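Local coordinates for protein 7,8-dihydro-6-hydroxymethylpterin pyrophosphokinase-dihydropteroate synthase (Plasmodium falciparum, PDB 6JWS) that probably catalyses two successive steps of folate biosynthesis, transferring diphosphate from ATP to a hydroxymethyl-dihydropterin and then joining the activated pterin to 4-aminobenzoate, at residues T36-V41 / N521-V526; I211-D216 / P338-N343; F439-P444 / N534-D539. The protein carries 1 engineered substitution. All coordinates share one frame; numbering follows the deposited sequence.

Interaction 1 of 3, residues T36-V41 / N521-V526; sequences TALHLV and NKFYSV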
loop_
_atom_site.group_PDB
_atom_site.type_symbol
_atom_site.label_atom_id
_atom_site.label_comp_id
_atom_site.label_asym_id
_atom_site.label_seq_id
_atom_site.Cartn_x
_atom_site.Cartn_y
_atom_site.Cartn_z
ATOM N N THR B 36 -27.693 -23.700 -14.135
ATOM C CA THR B 36 -28.716 -24.523 -14.773
ATOM C C THR B 36 -28.745 -25.902 -14.107
ATOM O O THR B 36 -29.810 -26.396 -13.735
ATOM C CB THR B 36 -28.500 -24.592 -16.298
ATOM O OG1 THR B 36 -28.590 -23.285 -16.875
ATOM C CG2 THR B 36 -29.441 -25.548 -17.001
ATOM N N ALA B 37 -27.560 -26.504 -13.926
ATOM C CA ALA B 37 -27.444 -27.778 -13.230
ATOM C C ALA B 37 -27.915 -27.656 -11.785
ATOM O O ALA B 37 -28.559 -28.580 -11.290
ATOM C CB ALA B 37 -26.035 -28.323 -13.317
ATOM N N LEU B 38 -27.612 -26.535 -11.108
ATOM C CA LEU B 38 -28.102 -26.359 -9.739
ATOM C C LEU B 38 -29.624 -26.434 -9.714
ATOM O O LEU B 38 -30.186 -27.096 -8.848
ATOM C CB LEU B 38 -27.666 -25.022 -9.128
ATOM C CG LEU B 38 -26.229 -24.930 -8.612
ATOM C CD1 LEU B 38 -25.936 -23.509 -8.139
ATOM C CD2 LEU B 38 -25.975 -25.915 -7.488
ATOM N N HIS B 39 -30.275 -25.714 -10.638
ATOM C CA HIS B 39 -31.724 -25.727 -10.750
ATOM C C HIS B 39 -32.238 -27.148 -10.968
ATOM O O HIS B 39 -33.148 -27.581 -10.274
ATOM C CB HIS B 39 -32.193 -24.819 -11.889
ATOM C CG HIS B 39 -31.972 -23.371 -11.631
ATOM N ND1 HIS B 39 -32.475 -22.736 -10.503
ATOM C CD2 HIS B 39 -31.362 -22.416 -12.374
ATOM C CE1 HIS B 39 -32.156 -21.459 -10.553
ATOM N NE2 HIS B 39 -31.462 -21.240 -11.687
ATOM N N LEU B 40 -31.639 -27.866 -11.928
ATOM C CA LEU B 40 -32.092 -29.208 -12.261
ATOM C C LEU B 40 -31.897 -30.152 -11.081
ATOM O O LEU B 40 -32.734 -31.028 -10.852
ATOM C CB LEU B 40 -31.407 -29.686 -13.545
ATOM C CG LEU B 40 -31.784 -28.872 -14.784
ATOM C CD1 LEU B 40 -30.952 -29.266 -15.990
ATOM C CD2 LEU B 40 -33.274 -28.994 -15.087
ATOM N N VAL B 41 -30.829 -29.934 -10.302
ATOM C CA VAL B 41 -30.613 -30.688 -9.072
ATOM C C VAL B 41 -31.739 -30.392 -8.069
ATOM O O VAL B 41 -32.281 -31.316 -7.465
ATOM C CB VAL B 41 -29.206 -30.426 -8.483
ATOM C CG1 VAL B 41 -29.045 -30.981 -7.072
ATOM C CG2 VAL B 41 -28.087 -30.931 -9.392
ATOM N N ASN B 521 -34.982 -20.364 -12.887
ATOM C CA ASN B 521 -33.782 -20.343 -13.714
ATOM C C ASN B 521 -32.775 -19.299 -13.209
ATOM O O ASN B 521 -31.579 -19.393 -13.501
ATOM C CB ASN B 521 -34.123 -20.230 -15.206
ATOM C CG ASN B 521 -32.989 -20.642 -16.130
ATOM O OD1 ASN B 521 -32.202 -21.536 -15.815
ATOM N ND2 ASN B 521 -32.906 -20.008 -17.293
ATOM N N LYS B 522 -33.241 -18.337 -12.403
ATOM C CA LYS B 522 -32.410 -17.217 -11.985
ATOM C C LYS B 522 -31.971 -17.390 -10.534
ATOM O O LYS B 522 -32.744 -17.843 -9.694
ATOM C CB LYS B 522 -33.204 -15.909 -12.070
ATOM C CG LYS B 522 -33.016 -15.117 -13.349
ATOM C CD LYS B 522 -31.624 -14.550 -13.486
ATOM C CE LYS B 522 -31.510 -13.109 -13.038
ATOM N NZ LYS B 522 -32.227 -12.182 -13.946
ATOM N N PHE B 523 -30.731 -16.977 -10.259
ATOM C CA PHE B 523 -30.288 -16.675 -8.907
ATOM C C PHE B 523 -29.953 -15.189 -8.841
ATOM O O PHE B 523 -29.557 -14.599 -9.846
ATOM C CB PHE B 523 -29.087 -17.531 -8.501
ATOM C CG PHE B 523 -29.352 -19.009 -8.341
ATOM C CD1 PHE B 523 -29.853 -19.521 -7.157
ATOM C CD2 PHE B 523 -29.053 -19.900 -9.366
ATOM C CE1 PHE B 523 -30.087 -20.880 -7.008
ATOM C CE2 PHE B 523 -29.281 -21.256 -9.216
ATOM C CZ PHE B 523 -29.795 -21.745 -8.036
ATOM N N TYR B 524 -30.138 -14.593 -7.655
ATOM C CA TYR B 524 -29.693 -13.226 -7.434
ATOM C C TYR B 524 -28.673 -13.165 -6.301
ATOM O O TYR B 524 -28.750 -13.925 -5.335
ATOM C CB TYR B 524 -30.863 -12.290 -7.119
ATOM C CG TYR B 524 -31.897 -12.202 -8.207
ATOM C CD1 TYR B 524 -31.774 -11.279 -9.233
ATOM C CD2 TYR B 524 -33.008 -13.033 -8.206
ATOM C CE1 TYR B 524 -32.730 -11.168 -10.232
ATOM C CE2 TYR B 524 -33.979 -12.939 -9.197
ATOM C CZ TYR B 524 -33.831 -12.009 -10.218
ATOM O OH TYR B 524 -34.774 -11.918 -11.198
ATOM N N SER B 525 -27.751 -12.201 -6.427
ATOM C CA SER B 525 -26.717 -11.998 -5.432
ATOM C C SER B 525 -27.223 -11.073 -4.340
ATOM O O SER B 525 -28.206 -10.357 -4.520
ATOM C CB SER B 525 -25.501 -11.455 -6.086
ATOM O OG SER B 525 -24.946 -12.466 -6.898
ATOM N N VAL B 526 -26.497 -11.052 -3.220
ATOM C CA VAL B 526 -26.998 -10.378 -2.042
ATOM C C VAL B 526 -25.823 -9.866 -1.221
ATOM O O VAL B 526 -24.840 -10.592 -1.033
ATOM C CB VAL B 526 -27.915 -11.298 -1.214
ATOM C CG1 VAL B 526 -27.293 -12.666 -0.915
ATOM C CG2 VAL B 526 -28.410 -10.600 0.052
#

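Interaction 2 of 3, residues I211-D216 / P338-N343; sequences ILFFND and PEYKHN. With ATP (adenosine-5'-triphosphate), chain J.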
loop_
_atom_site.group_PDB
_atom_site.type_symbol
_atom_site.label_atom_id
_atom_site.label_comp_id
_atom_site.label_asym_id
_atom_site.label_seq_id
_atom_site.Cartn_x
_atom_site.Cartn_y
_atom_site.Cartn_z
ATOM N N ILE B 211 -20.903 -37.892 -8.055
ATOM C CA ILE B 211 -21.359 -38.049 -6.689
ATOM C C ILE B 211 -20.124 -38.265 -5.834
ATOM O O ILE B 211 -19.378 -39.197 -6.087
ATOM C CB ILE B 211 -22.350 -39.214 -6.530
ATOM C CG1 ILE B 211 -23.491 -39.142 -7.551
ATOM C CG2 ILE B 211 -22.861 -39.281 -5.095
ATOM C CD1 ILE B 211 -24.481 -40.284 -7.421
ATOM N N LEU B 212 -19.897 -37.385 -4.858
ATOM C CA LEU B 212 -18.690 -37.491 -4.060
ATOM C C LEU B 212 -18.989 -38.340 -2.833
ATOM O O LEU B 212 -18.190 -39.169 -2.430
ATOM C CB LEU B 212 -18.198 -36.090 -3.676
ATOM C CG LEU B 212 -17.828 -35.162 -4.838
ATOM C CD1 LEU B 212 -17.593 -33.734 -4.338
ATOM C CD2 LEU B 212 -16.610 -35.674 -5.606
ATOM N N PHE B 213 -20.132 -38.092 -2.205
ATOM C CA PHE B 213 -20.486 -38.838 -1.019
ATOM C C PHE B 213 -21.975 -39.128 -1.074
ATOM O O PHE B 213 -22.732 -38.405 -1.716
ATOM C CB PHE B 213 -20.179 -38.038 0.248
ATOM C CG PHE B 213 -18.719 -37.791 0.529
ATOM C CD1 PHE B 213 -17.885 -38.827 0.930
ATOM C CD2 PHE B 213 -18.181 -36.510 0.420
ATOM C CE1 PHE B 213 -16.541 -38.589 1.208
ATOM C CE2 PHE B 213 -16.843 -36.275 0.701
ATOM C CZ PHE B 213 -16.021 -37.315 1.093
ATOM N N PHE B 214 -22.373 -40.194 -0.386
ATOM C CA PHE B 214 -23.777 -40.541 -0.236
ATOM C C PHE B 214 -23.919 -41.226 1.117
ATOM O O PHE B 214 -23.479 -42.362 1.299
ATOM C CB PHE B 214 -24.238 -41.421 -1.403
ATOM C CG PHE B 214 -25.734 -41.535 -1.553
ATOM C CD1 PHE B 214 -26.507 -42.138 -0.574
ATOM C CD2 PHE B 214 -26.362 -41.054 -2.690
ATOM C CE1 PHE B 214 -27.884 -42.231 -0.719
ATOM C CE2 PHE B 214 -27.737 -41.156 -2.834
ATOM C CZ PHE B 214 -28.491 -41.751 -1.851
ATOM N N ASN B 215 -24.491 -40.500 2.072
ATOM C CA ASN B 215 -24.479 -40.951 3.447
ATOM C C ASN B 215 -23.049 -41.358 3.788
ATOM O O ASN B 215 -22.099 -40.780 3.246
ATOM C CB ASN B 215 -25.577 -41.990 3.698
ATOM C CG ASN B 215 -26.963 -41.407 3.490
ATOM O OD1 ASN B 215 -27.160 -40.192 3.597
ATOM N ND2 ASN B 215 -27.929 -42.257 3.169
ATOM N N ASP B 216 -22.921 -42.365 4.664
ATOM C CA ASP B 216 -21.627 -42.859 5.108
ATOM C C ASP B 216 -21.239 -44.116 4.326
ATOM O O ASP B 216 -20.396 -44.881 4.780
ATOM C CB ASP B 216 -21.660 -43.151 6.607
ATOM C CG ASP B 216 -22.684 -44.219 6.966
ATOM O OD1 ASP B 216 -23.432 -44.658 6.061
ATOM O OD2 ASP B 216 -22.720 -44.617 8.142
ATOM N N PRO B 338 -15.625 -28.774 6.317
ATOM C CA PRO B 338 -14.223 -28.930 6.711
ATOM C C PRO B 338 -14.005 -29.994 7.789
ATOM O O PRO B 338 -12.949 -30.636 7.824
ATOM C CB PRO B 338 -13.836 -27.543 7.262
ATOM C CG PRO B 338 -15.164 -26.862 7.587
ATOM C CD PRO B 338 -16.152 -27.423 6.588
ATOM N N GLU B 339 -15.014 -30.210 8.640
ATOM C CA GLU B 339 -14.835 -31.096 9.782
ATOM C C GLU B 339 -15.269 -32.525 9.469
ATOM O O GLU B 339 -15.114 -33.398 10.315
ATOM C CB GLU B 339 -15.496 -30.534 11.043
ATOM C CG GLU B 339 -14.835 -29.258 11.537
ATOM C CD GLU B 339 -13.318 -29.322 11.702
ATOM O OE1 GLU B 339 -12.818 -30.327 12.280
ATOM O OE2 GLU B 339 -12.629 -28.368 11.252
ATOM N N TYR B 340 -15.796 -32.767 8.262
ATOM C CA TYR B 340 -16.288 -34.089 7.892
ATOM C C TYR B 340 -15.133 -35.090 7.825
ATOM O O TYR B 340 -14.066 -34.794 7.270
ATOM C CB TYR B 340 -16.997 -34.047 6.536
ATOM C CG TYR B 340 -17.647 -35.345 6.119
ATOM C CD1 TYR B 340 -18.673 -35.901 6.874
ATOM C CD2 TYR B 340 -17.254 -36.020 4.969
ATOM C CE1 TYR B 340 -19.282 -37.088 6.503
ATOM C CE2 TYR B 340 -17.858 -37.208 4.580
ATOM C CZ TYR B 340 -18.869 -37.747 5.359
ATOM O OH TYR B 340 -19.500 -38.902 5.009
ATOM N N LYS B 341 -15.362 -36.276 8.405
ATOM C CA LYS B 341 -14.492 -37.427 8.211
ATOM C C LYS B 341 -15.309 -38.665 7.847
ATOM O O LYS B 341 -16.152 -39.115 8.617
ATOM C CB LYS B 341 -13.612 -37.714 9.434
ATOM C CG LYS B 341 -12.522 -38.745 9.160
ATOM C CD LYS B 341 -11.684 -39.150 10.362
ATOM C CE LYS B 341 -10.668 -40.228 10.026
ATOM N NZ LYS B 341 -11.305 -41.427 9.419
ATOM N N HIS B 342 -15.022 -39.205 6.663
ATOM C CA HIS B 342 -15.543 -40.471 6.178
ATOM C C HIS B 342 -14.608 -41.598 6.632
ATOM O O HIS B 342 -13.446 -41.336 6.955
ATOM C CB HIS B 342 -15.659 -40.362 4.653
ATOM C CG HIS B 342 -16.477 -41.420 3.990
ATOM N ND1 HIS B 342 -16.019 -42.713 3.812
ATOM C CD2 HIS B 342 -17.693 -41.370 3.402
ATOM C CE1 HIS B 342 -16.932 -43.416 3.168
ATOM N NE2 HIS B 342 -17.969 -42.617 2.902
ATOM N N ASN B 343 -15.118 -42.845 6.643
ATOM C CA ASN B 343 -14.399 -44.026 7.111
ATOM C C ASN B 343 -13.160 -44.274 6.252
ATOM O O ASN B 343 -12.125 -44.728 6.728
ATOM C CB ASN B 343 -15.249 -45.296 6.999
ATOM C CG ASN B 343 -16.709 -45.094 7.345
ATOM O OD1 ASN B 343 -17.060 -44.960 8.518
ATOM N ND2 ASN B 343 -17.564 -45.083 6.334
HETATM P PG ATP J . -15.536 -39.879 -13.055
HETATM O O1G ATP J . -14.484 -38.815 -12.801
HETATM O O2G ATP J . -15.219 -41.198 -12.371
HETATM O O3G ATP J . -16.930 -39.381 -12.731
HETATM P PB ATP J . -14.892 -39.456 -15.960
HETATM O O1B ATP J . -14.698 -40.479 -17.025
HETATM O O2B ATP J . -13.761 -38.544 -15.599
HETATM O O3B ATP J . -15.469 -40.191 -14.653
HETATM P PA ATP J . -17.712 -38.827 -16.442
HETATM O O1A ATP J . -18.360 -38.243 -15.225
HETATM O O2A ATP J . -18.218 -38.405 -17.784
HETATM O O3A ATP J . -16.137 -38.541 -16.367
HETATM O "O5'" ATP J . -17.735 -40.430 -16.350
HETATM C "C5'" ATP J . -18.295 -41.040 -15.158
HETATM C "C4'" ATP J . -18.013 -42.519 -15.174
HETATM O "O4'" ATP J . -17.501 -42.942 -13.882
HETATM C "C3'" ATP J . -19.232 -43.407 -15.446
HETATM O "O3'" ATP J . -18.817 -44.535 -16.206
HETATM C "C2'" ATP J . -19.727 -43.720 -14.031
HETATM O "O2'" ATP J . -20.409 -44.944 -13.887
HETATM C "C1'" ATP J . -18.418 -43.818 -13.259
HETATM N N9 ATP J . -18.558 -43.460 -11.847
HETATM C C8 ATP J . -18.135 -44.212 -10.782
HETATM N N7 ATP J . -18.390 -43.642 -9.627
HETATM C C5 ATP J . -18.989 -42.434 -9.960
HETATM C C6 ATP J . -19.472 -41.371 -9.174
HETATM N N6 ATP J . -19.430 -41.373 -7.847
HETATM N N1 ATP J . -20.018 -40.309 -9.820
HETATM C C2 ATP J . -20.061 -40.323 -11.161
HETATM N N3 ATP J . -19.632 -41.267 -11.998
HETATM C C4 ATP J . -19.103 -42.311 -11.327
HETATM O O HOH W 1 -20.529 -41.622 1.341
#

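Interaction 3 of 3, residues F439-P444 / N534-D539; sequences FVIPNP and NPHTMD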
loop_
_atom_site.group_PDB
_atom_site.type_symbol
_atom_site.label_atom_id
_atom_site.label_comp_id
_atom_site.label_asym_id
_atom_site.label_seq_id
_atom_site.Cartn_x
_atom_site.Cartn_y
_atom_site.Cartn_z
ATOM N N PHE B 439 -29.818 9.829 12.048
ATOM C CA PHE B 439 -30.852 10.748 12.511
ATOM C C PHE B 439 -31.768 11.220 11.377
ATOM O O PHE B 439 -32.480 12.213 11.536
ATOM C CB PHE B 439 -30.259 11.888 13.354
ATOM C CG PHE B 439 -29.447 11.467 14.558
ATOM C CD1 PHE B 439 -30.059 10.951 15.693
ATOM C CD2 PHE B 439 -28.065 11.621 14.569
ATOM C CE1 PHE B 439 -29.307 10.573 16.797
ATOM C CE2 PHE B 439 -27.315 11.241 15.673
ATOM C CZ PHE B 439 -27.936 10.716 16.786
ATOM N N VAL B 440 -31.773 10.493 10.249
ATOM C CA VAL B 440 -32.625 10.857 9.125
ATOM C C VAL B 440 -34.052 10.360 9.365
ATOM O O VAL B 440 -34.276 9.172 9.609
ATOM C CB VAL B 440 -32.076 10.385 7.761
ATOM C CG1 VAL B 440 -30.845 11.174 7.328
ATOM C CG2 VAL B 440 -31.832 8.884 7.708
ATOM N N ILE B 441 -35.006 11.298 9.309
ATOM C CA ILE B 441 -36.425 10.982 9.258
ATOM C C ILE B 441 -36.830 10.873 7.788
ATOM O O ILE B 441 -36.520 11.767 6.997
ATOM C CB ILE B 441 -37.268 12.015 10.043
ATOM C CG1 ILE B 441 -36.806 13.461 9.818
ATOM C CG2 ILE B 441 -37.303 11.668 11.525
ATOM C CD1 ILE B 441 -37.624 14.240 8.806
ATOM N N PRO B 442 -37.497 9.770 7.363
ATOM C CA PRO B 442 -37.921 9.614 5.968
ATOM C C PRO B 442 -39.073 10.555 5.622
ATOM O O PRO B 442 -39.736 11.080 6.516
ATOM C CB PRO B 442 -38.392 8.151 5.893
ATOM C CG PRO B 442 -38.816 7.819 7.309
ATOM C CD PRO B 442 -37.883 8.619 8.198
ATOM N N ASN B 443 -39.283 10.781 4.321
ATOM C CA ASN B 443 -40.483 11.459 3.859
ATOM C C ASN B 443 -41.651 10.501 4.071
ATOM O O ASN B 443 -41.779 9.512 3.352
ATOM C CB ASN B 443 -40.345 11.946 2.413
ATOM C CG ASN B 443 -41.508 12.799 1.951
ATOM O OD1 ASN B 443 -42.666 12.482 2.214
ATOM N ND2 ASN B 443 -41.216 13.877 1.241
ATOM N N PRO B 444 -42.526 10.747 5.074
ATOM C CA PRO B 444 -43.542 9.767 5.462
ATOM C C PRO B 444 -44.787 9.825 4.577
ATOM O O PRO B 444 -45.785 9.159 4.859
ATOM C CB PRO B 444 -43.855 10.182 6.910
ATOM C CG PRO B 444 -43.658 11.690 6.920
ATOM C CD PRO B 444 -42.598 11.983 5.874
ATOM N N ASN B 534 -31.453 1.480 14.711
ATOM C CA ASN B 534 -31.924 2.225 13.559
ATOM C C ASN B 534 -31.167 3.545 13.513
ATOM O O ASN B 534 -30.307 3.780 14.363
ATOM C CB ASN B 534 -33.436 2.447 13.632
ATOM C CG ASN B 534 -33.870 3.095 14.927
ATOM O OD1 ASN B 534 -33.273 4.081 15.376
ATOM N ND2 ASN B 534 -34.904 2.535 15.538
ATOM N N PRO B 535 -31.452 4.442 12.536
ATOM C CA PRO B 535 -30.771 5.740 12.473
ATOM C C PRO B 535 -30.772 6.521 13.791
ATOM O O PRO B 535 -29.804 7.212 14.101
ATOM C CB PRO B 535 -31.478 6.490 11.316
ATOM C CG PRO B 535 -32.070 5.364 10.451
ATOM C CD PRO B 535 -32.403 4.243 11.421
ATOM N N HIS B 536 -31.827 6.383 14.595
ATOM C CA HIS B 536 -31.894 7.176 15.815
ATOM C C HIS B 536 -31.162 6.522 16.992
ATOM O O HIS B 536 -30.753 7.236 17.903
ATOM C CB HIS B 536 -33.341 7.606 16.129
ATOM C CG HIS B 536 -33.900 8.430 15.018
ATOM N ND1 HIS B 536 -33.551 9.765 14.832
ATOM C CD2 HIS B 536 -34.702 8.096 13.980
ATOM C CE1 HIS B 536 -34.149 10.224 13.752
ATOM N NE2 HIS B 536 -34.863 9.218 13.209
ATOM N N THR B 537 -31.014 5.191 16.990
ATOM C CA THR B 537 -30.491 4.511 18.167
ATOM C C THR B 537 -29.056 4.027 17.971
ATOM O O THR B 537 -28.357 3.826 18.952
ATOM C CB THR B 537 -31.385 3.352 18.648
ATOM O OG1 THR B 537 -31.417 2.373 17.605
ATOM C CG2 THR B 537 -32.781 3.792 19.049
ATOM N N MET B 538 -28.629 3.821 16.725
ATOM C CA MET B 538 -27.450 3.005 16.463
ATOM C C MET B 538 -26.183 3.584 17.094
ATOM O O MET B 538 -25.300 2.817 17.489
ATOM C CB MET B 538 -27.237 2.763 14.963
ATOM C CG MET B 538 -27.045 4.028 14.137
ATOM S SD MET B 538 -26.851 3.592 12.388
ATOM C CE MET B 538 -26.398 5.196 11.717
ATOM N N ASP B 539 -26.099 4.914 17.219
ATOM C CA ASP B 539 -24.880 5.552 17.705
ATOM C C ASP B 539 -24.628 5.221 19.171
ATOM O O ASP B 539 -23.533 5.458 19.686
ATOM C CB ASP B 539 -24.881 7.081 17.520
ATOM C CG ASP B 539 -24.686 7.587 16.088
ATOM O OD1 ASP B 539 -24.118 6.831 15.225
ATOM O OD2 ASP B 539 -25.120 8.744 15.829
#

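Interaction 1 of 3, residues T36-V41 / N521-V526
His39 carries this contact: its imidazole lies between Phe523 on one face and the backbone of Asn521 on the other. With CG anti to its own carbonyl carbon (chi1 -68°), the histidine leaves helix 30-44 pointing straight at residues 521-526. Phe523 comes from the other side with the same kind of first torsion, so the two side chains meet tip to tip. Their planes are almost parallel, 9° apart, yet the rings are slid so far that they barely overlap, with centroids 4.3 Å apart. The rim of the phenyl lies over the rim of the imidazole, and the CA of Asn521 sits over the opposite face of His39, again toward the rim.

The helix belongs to the pyrophosphokinase part of the chain, where it lies against the antiparallel sheet, while residues 521-526 run into strand 525-529 of the synthase's TIM barrel; the ring pair therefore bridges the two enzyme domains. Asn521 starts out away from the helix, but with CG anti to its backbone N (chi1 -162°) its amide swings back. Its OD1 then lies 3.6 Å from His39 CD2, a buried oxygen for which the model offers no hydrogen-bond partner. Thr36 OG1 is nearby but bonds to Leu32 O, within its own helix.

Leu38 crosses Phe523 at roughly a right angle, its CB 4.1 Å from Phe523 CZ. Leu38 also touches Leu166, Val168 and Ile48 of the kinase sheet, and Phe523 rests on Pro568 and Arg571 of the synthase, so each apolar group reaches back into its own domain. Three residues beyond His39 on the helix comes Glu42, which binds calcium together with Gly46 and Glu99; the ion is about 9 Å from the His39 side chain.

Interaction 2 of 3, residues I211-D216 / P338-N343
Strand 208-214, at one edge of the pyrophosphokinase's antiparallel sheet, forms part of the ATP pocket, and its far end packs against the loop that follows helix 327-336. Ile211 reads the adenine with its backbone: its N donates to ATP N1 at 3.1 Å in a nearly straight bond (176°), while ATP N6 donates to Ile211 O at 2.8 Å.

Just beyond, Leu212 and Phe213 both face Val19 of the neighbouring strand, a classic beta bulge, and Phe213 turns its ring to the loop. There it joins an aromatic cluster. Tyr340 makes a T-shaped stack on it, CE2 sitting 3.8 Å above the centre of the Phe213 ring with the planes 75° apart; Phe113 stacks on Tyr340 in turn. His342, with CG anti to its backbone N (chi1 -166°), slides past Phe213 in the opposite direction, its CD2 3.6 Å from Phe213 CD1 and the rings hardly overlapping.

A water lies in plane at the edges of both the Phe213 and His342 rings. It accepts from Phe214 N at 2.9 Å and is also hydrogen-bonded to Asn215 O and, at 3.2 Å, to His342 NE2. The strongest partner of NE2 is Phe217 O, and ND1 bonds with Val344 N, so the imidazole is gripped at both nitrogens. Farther along, Asn343 ND2 gives Asp216 O a weak bond of 3.2 Å.

Interaction 3 of 3, residues F439-P444 / N534-D539
One face of the Phe439 ring looks onto a carbonyl: Pro535 O sits 4.1 Å above the plane, offset toward the rim. At the ring's edge, near its plane, comes His536, whose ND1 is 3.8 Å from Phe439 CD1. Asp539 approaches obliquely from farther round, its OD2 3.3 Å from Phe439 CE2, with carboxylate and phenyl planes turned 69° apart. That carboxylate is held by a salt bridge from OD2 to Arg610, so the phenyl brushes a charge already engaged elsewhere.

The His536 ring lies obliquely against the backbone of residues 439-441. Its CE1 comes within 3.4 Å of Phe439 O, and beyond it NE2 meets Ile441 CG2, though the isoleucine is poorly ordered. Phe439 itself has positive phi (69°), in the left-handed helical region. Its N gives Pro535 O a weak hydrogen bond of 3.3 Å, the one bond between the two segments, while Pro535 CB packs loosely against Val440 CG2.

Both segments belong to loops that follow barrel strands, 428-432 and 525-529, at the end of the TIM barrel where such enzymes carry their active sites. The side chain of Asp539 is about 5 Å from the bound pteroic acid, so these loops meet close to the synthase pocket.

Residues 534-539 keep their shape by bonds of their own. Asn534 OD1 accepts from His536 N on a lone pair, in the carbonyl plane, an Asx turn, and also from Thr537 N, three residues on, which lies above that plane. Thr537 returns the favour: its OG1 accepts from Asn534 N at 3.0 Å. Asn534 O also takes two donors, Thr537 N and Met538 N, just ahead of the 3-10 segment that begins at Met538.

From the N terminus, helix 30-44 opens interaction 1, which closes only when the chain reaches residues 521-526. Within that long span lies the whole of interaction 2: the edge strand at 211-216 is met by the loop at 338-343, all in the kinase part. The chain then enters the synthase barrel, and residues 439-444 open interaction 3 before interaction 1 has closed; 534-539 complete it soon afterwards, so interactions 1 and 3 cross. Interaction 1 joins the two domains, while the others each stay within one. Interactions 2 and 3 lie on opposite sides of the chain's centre, with centres about 49 Å apart.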